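Local coordinates for cystathionine gamma-synthase (Xanthomonas oryzae pv. oryzae KACC 10331, PDB 6LD7), which probably uses pyridoxal 5'-phosphate to make cystathionine on the route to methionine, at residues T104-H109 with I131-T136; S148-L153 with G178-V183. The protein carries 1 engineered substitution. All blocks are in the same frame, centred on the assembly; numbering follows the deposited sequence.

Contact 1 (T104-H109 with I131-T136); sequences TLVVPH and ITADLT
Strands 104-108 and 129-133, joined through helix 113-124 as a beta-alpha-beta unit, meet here as parallel neighbours, with Val106 beside Ile131 and Val107 beside Thr132. The backbone of Val107 serves both ways: its N donates to Ile131 O at 3.0 Å, nearly along the C=O axis, and its O accepts from Ala133 N. Ile131 N bonds to Leu105 O before this pair, and His109 N carries the pattern past the strand end to Ala133 O at 2.9 Å, reaching it from above the carbonyl plane. Pro108, without an N-H, fits because the nitrogen at its position is not needed for pairing with 131-133; its CA-H instead leans on Ala133 O.

Beta-branched and small residues suit the face shared by Val106 and Ile131, which helix 138-145 covers. With CG1 anti to the backbone N (chi1 -177°), Val106 sets that methyl 4.0 Å from Ala133 CB. Farther on, Leu135 brings CD1 to within 4.1 Å of Pro108 CG.

Beyond the strands the contact turns polar. The Asp134 carboxylate stacks on the His109 ring, their planes 22° apart, with Asp134 CG 3.4 Å from His109 CE1 and Asp134 CB over the same face toward the rim. Asp134 is steadied by its own Asx turn, in which OD1 accepts from Thr136 N at 2.9 Å. A water in the plane of the imidazole joins His109 ND1, 3.1 Å away, to Leu135 N. The acid thus covers one face of the histidine ring while Ala133 O and the water lie at its edge, where the strands give way to loops at the edge-strand end of a right-handed beta-alpha-beta crossover.

Contact 2 (S148-L153 with G178-V183); sequences SPKLVL and GALTVV
Leu151 and Leu180, Val152 and Thr181, and Leu153 and Val182 lie beside one another as bridge pairs on two parallel strands. Backbone hydrogen bonds hold them: Leu180 O takes Val152 N at 2.8 Å in its carbonyl plane, Val152 O takes Val182 N at 3.0 Å, and Lys150 O receives Leu180 N from above its plane.

Apolar contacts form on both faces. On that of Leu151, Leu153 and Val182, the methyl Val182 CG1 lies between the backbone N and the carbonyl carbon (chi1 59°) and meets both leucines, 3.9 Å from Leu151 CD1 and the same from Leu153 CD1. Branched side chains suit this buried face, which helix 87-98 covers at Leu151. On the face shared by Val152 and Thr181, Thr181 turns CG2 to Val152 CB at 4.1 Å. Ala179 points its small CB toward the other strand, 3.4 Å from Pro149 O, and also touches Val152 CG2.

At the margin, the aliphatic part of Lys150 runs beside Leu180, CE 4.0 Å from CD1. Gly178, whose positive phi suits a residue without a side chain, closes helix 167-176 in a Schellman motif and releases the chain into strand 180-184, completing a classic beta-alpha-beta unit.

In the fold
Both contacts belong to the seven-stranded sheet of the pyridoxal phosphate-binding domain, and their centres lie about 10 Å apart. Strands 104-108 and 151-155 are neighbours, so the two contacts are stitched together through Thr104 O to Lys150 N and Val106 N to Leu151 O, both probable hydrogen bonds. Contact 2 lies farther inside the sheet, is buried and relies on leucine, valine and alanine; contact 1 includes the outermost strand 129-133 within this chain, is only partly buried and ends in a histidine-carboxylate stack with a bridging water. Each closes its own beta-alpha-beta unit, contact 1 around helix 113-124 and contact 2 around helix 167-176.

Contact 1 (T104-H109 with I131-T136)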
loop_
_atom_site.group_PDB
_atom_site.type_symbol
_atom_site.label_atom_id
_atom_site.label_comp_id
_atom_site.label_asym_id
_atom_site.label_seq_id
_atom_site.Cartn_x
_atom_site.Cartn_y
_atom_site.Cartn_z
ATOM N N THR C 104 -29.128 25.979 17.173
ATOM C CA THR C 104 -29.504 26.183 15.777
ATOM C C THR C 104 -28.228 26.302 14.959
ATOM O O THR C 104 -27.275 26.983 15.373
ATOM C CB THR C 104 -30.412 27.436 15.681
ATOM O OG1 THR C 104 -31.697 27.142 16.245
ATOM C CG2 THR C 104 -30.692 27.756 14.248
ATOM N N LEU C 105 -28.294 25.751 13.780
ATOM C CA LEU C 105 -27.231 25.796 12.776
ATOM C C LEU C 105 -27.780 26.561 11.566
ATOM O O LEU C 105 -28.874 26.221 11.052
ATOM C CB LEU C 105 -26.880 24.365 12.357
ATOM C CG LEU C 105 -26.041 24.251 11.085
ATOM C CD1 LEU C 105 -24.626 24.727 11.398
ATOM C CD2 LEU C 105 -26.002 22.795 10.570
ATOM N N VAL C 106 -26.985 27.490 11.079
ATOM C CA VAL C 106 -27.316 28.192 9.830
ATOM C C VAL C 106 -26.539 27.555 8.688
ATOM O O VAL C 106 -25.370 27.420 8.800
ATOM C CB VAL C 106 -26.977 29.683 9.950
ATOM C CG1 VAL C 106 -27.383 30.387 8.685
ATOM C CG2 VAL C 106 -27.647 30.279 11.158
ATOM N N VAL C 107 -27.232 27.228 7.612
ATOM C CA VAL C 107 -26.715 26.515 6.417
ATOM C C VAL C 107 -27.000 27.361 5.197
ATOM O O VAL C 107 -28.115 27.830 5.042
ATOM C CB VAL C 107 -27.477 25.189 6.318
ATOM C CG1 VAL C 107 -27.109 24.461 5.091
ATOM C CG2 VAL C 107 -27.126 24.390 7.538
ATOM N N PRO C 108 -26.055 27.477 4.251
ATOM C CA PRO C 108 -26.322 28.135 2.987
ATOM C C PRO C 108 -27.402 27.377 2.219
ATOM O O PRO C 108 -27.335 26.186 2.214
ATOM C CB PRO C 108 -25.011 28.047 2.199
ATOM C CG PRO C 108 -23.986 27.821 3.284
ATOM C CD PRO C 108 -24.682 26.984 4.356
ATOM N N HIS C 109 -28.280 28.106 1.542
ATOM C CA HIS C 109 -29.327 27.575 0.652
ATOM C C HIS C 109 -28.695 26.651 -0.390
ATOM O O HIS C 109 -29.304 25.710 -0.778
ATOM C CB HIS C 109 -30.140 28.778 0.165
ATOM C CG HIS C 109 -29.463 29.572 -0.918
ATOM N ND1 HIS C 109 -28.209 30.242 -0.750
ATOM C CD2 HIS C 109 -29.775 29.700 -2.221
ATOM C CE1 HIS C 109 -27.836 30.753 -1.903
ATOM N NE2 HIS C 109 -28.763 30.415 -2.814
ATOM N N ILE C 131 -31.586 26.604 10.178
ATOM C CA ILE C 131 -32.059 27.828 9.479
ATOM C C ILE C 131 -31.357 27.827 8.129
ATOM O O ILE C 131 -30.137 27.676 8.099
ATOM C CB ILE C 131 -31.766 29.102 10.285
ATOM C CG1 ILE C 131 -32.570 29.159 11.577
ATOM C CG2 ILE C 131 -32.107 30.349 9.475
ATOM C CD1 ILE C 131 -32.054 30.226 12.521
ATOM N N THR C 132 -32.087 27.979 7.045
ATOM C CA THR C 132 -31.469 28.141 5.731
ATOM C C THR C 132 -31.376 29.641 5.402
ATOM O O THR C 132 -32.186 30.412 5.860
ATOM C CB THR C 132 -32.058 27.172 4.714
ATOM O OG1 THR C 132 -32.173 28.045 3.592
ATOM C CG2 THR C 132 -33.334 26.494 5.115
ATOM N N ALA C 133 -30.293 30.068 4.763
ATOM C CA ALA C 133 -29.998 31.492 4.506
ATOM C C ALA C 133 -29.212 31.580 3.218
ATOM O O ALA C 133 -28.442 30.655 2.884
ATOM C CB ALA C 133 -29.228 32.120 5.624
ATOM N N ASP C 134 -29.424 32.658 2.501
ATOM C CA ASP C 134 -28.545 33.056 1.377
ATOM C C ASP C 134 -27.523 34.006 1.985
ATOM O O ASP C 134 -27.859 35.188 2.244
ATOM C CB ASP C 134 -29.355 33.631 0.214
ATOM C CG ASP C 134 -28.468 33.963 -0.980
ATOM O OD1 ASP C 134 -27.172 34.112 -0.781
ATOM O OD2 ASP C 134 -29.061 34.087 -2.073
ATOM N N LEU C 135 -26.323 33.512 2.261
ATOM C CA LEU C 135 -25.275 34.304 2.913
ATOM C C LEU C 135 -24.752 35.438 2.010
ATOM O O LEU C 135 -23.915 36.240 2.498
ATOM C CB LEU C 135 -24.165 33.345 3.376
ATOM C CG LEU C 135 -24.567 32.257 4.372
ATOM C CD1 LEU C 135 -23.318 31.580 4.882
ATOM C CD2 LEU C 135 -25.343 32.802 5.551
ATOM N N THR C 136 -25.092 35.495 0.721
ATOM C CA THR C 136 -24.745 36.655 -0.148
ATOM C C THR C 136 -25.838 37.738 -0.048
ATOM O O THR C 136 -25.701 38.717 -0.656
ATOM C CB THR C 136 -24.634 36.242 -1.615
ATOM O OG1 THR C 136 -25.915 35.807 -2.128
ATOM C CG2 THR C 136 -23.638 35.126 -1.808
HETATM O O HOH W 1 -25.530 31.097 0.663
#

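Contact 2 (S148-L153 with G178-V183)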
loop_
_atom_site.group_PDB
_atom_site.type_symbol
_atom_site.label_atom_id
_atom_site.label_comp_id
_atom_site.label_asym_id
_atom_site.label_seq_id
_atom_site.Cartn_x
_atom_site.Cartn_y
_atom_site.Cartn_z
ATOM N N SER C 148 -30.006 34.050 17.146
ATOM C CA SER C 148 -28.891 33.628 18.026
ATOM C C SER C 148 -28.433 32.215 17.689
ATOM O O SER C 148 -28.453 31.363 18.524
ATOM C CB SER C 148 -29.285 33.686 19.457
ATOM O OG SER C 148 -29.416 35.026 19.830
ATOM N N PRO C 149 -27.966 31.883 16.484
ATOM C CA PRO C 149 -27.589 30.508 16.173
ATOM C C PRO C 149 -26.289 30.140 16.878
ATOM O O PRO C 149 -25.506 31.010 17.248
ATOM C CB PRO C 149 -27.448 30.519 14.639
ATOM C CG PRO C 149 -27.122 31.957 14.303
ATOM C CD PRO C 149 -27.783 32.807 15.376
ATOM N N LYS C 150 -26.017 28.844 17.042
ATOM C CA LYS C 150 -24.739 28.440 17.659
ATOM C C LYS C 150 -23.641 28.456 16.601
ATOM O O LYS C 150 -22.449 28.683 16.921
ATOM C CB LYS C 150 -24.901 27.032 18.219
ATOM C CG LYS C 150 -23.668 26.499 18.909
ATOM C CD LYS C 150 -23.491 27.165 20.231
ATOM C CE LYS C 150 -22.065 27.009 20.652
ATOM N NZ LYS C 150 -22.004 25.775 21.410
ATOM N N LEU C 151 -23.971 28.051 15.388
ATOM C CA LEU C 151 -22.928 27.759 14.384
ATOM C C LEU C 151 -23.482 28.212 13.067
ATOM O O LEU C 151 -24.662 27.905 12.819
ATOM C CB LEU C 151 -22.675 26.221 14.353
ATOM C CG LEU C 151 -21.636 25.712 13.359
ATOM C CD1 LEU C 151 -20.308 26.348 13.676
ATOM C CD2 LEU C 151 -21.517 24.176 13.479
ATOM N N VAL C 152 -22.613 28.762 12.234
ATOM C CA VAL C 152 -22.923 29.153 10.839
ATOM C C VAL C 152 -21.936 28.472 9.936
ATOM O O VAL C 152 -20.750 28.602 10.171
ATOM C CB VAL C 152 -22.800 30.677 10.663
ATOM C CG1 VAL C 152 -23.032 31.050 9.223
ATOM C CG2 VAL C 152 -23.709 31.393 11.599
ATOM N N LEU C 153 -22.450 27.805 8.940
ATOM C CA LEU C 153 -21.646 27.121 7.916
ATOM C C LEU C 153 -21.569 28.064 6.699
ATOM O O LEU C 153 -22.648 28.509 6.182
ATOM C CB LEU C 153 -22.251 25.760 7.539
ATOM C CG LEU C 153 -21.726 25.130 6.240
ATOM C CD1 LEU C 153 -20.315 24.669 6.426
ATOM C CD2 LEU C 153 -22.577 23.934 5.804
ATOM N N GLY C 178 -22.353 36.068 18.868
ATOM C CA GLY C 178 -21.748 34.939 19.612
ATOM C C GLY C 178 -21.840 33.621 18.850
ATOM O O GLY C 178 -21.722 32.654 19.461
ATOM N N ALA C 179 -22.016 33.588 17.543
ATOM C CA ALA C 179 -22.025 32.334 16.752
ATOM C C ALA C 179 -20.602 31.983 16.335
ATOM O O ALA C 179 -19.824 32.899 15.943
ATOM C CB ALA C 179 -22.939 32.503 15.564
ATOM N N LEU C 180 -20.290 30.692 16.370
ATOM C CA LEU C 180 -19.078 30.141 15.749
ATOM C C LEU C 180 -19.322 30.013 14.239
ATOM O O LEU C 180 -20.493 29.844 13.794
ATOM C CB LEU C 180 -18.742 28.798 16.388
ATOM C CG LEU C 180 -18.568 28.829 17.892
ATOM C CD1 LEU C 180 -18.743 27.445 18.424
ATOM C CD2 LEU C 180 -17.198 29.353 18.257
ATOM N N THR C 181 -18.253 30.132 13.455
ATOM C CA THR C 181 -18.312 29.898 12.000
ATOM C C THR C 181 -17.417 28.712 11.612
ATOM O O THR C 181 -16.289 28.574 12.142
ATOM C CB THR C 181 -17.885 31.174 11.278
ATOM O OG1 THR C 181 -16.677 31.599 11.939
ATOM C CG2 THR C 181 -19.013 32.167 11.406
ATOM N N VAL C 182 -17.921 27.919 10.679
ATOM C CA VAL C 182 -17.185 26.824 10.040
ATOM C C VAL C 182 -17.217 27.072 8.544
ATOM O O VAL C 182 -18.284 27.296 8.002
ATOM C CB VAL C 182 -17.724 25.420 10.437
ATOM C CG1 VAL C 182 -19.180 25.146 10.103
ATOM C CG2 VAL C 182 -16.880 24.341 9.755
ATOM N N VAL C 183 -16.058 27.046 7.888
ATOM C CA VAL C 183 -16.011 27.196 6.430
ATOM C C VAL C 183 -15.606 25.888 5.781
ATOM O O VAL C 183 -14.521 25.347 6.097
ATOM C CB VAL C 183 -15.047 28.309 6.059
ATOM C CG1 VAL C 183 -15.108 28.573 4.571
ATOM C CG2 VAL C 183 -15.337 29.567 6.871
#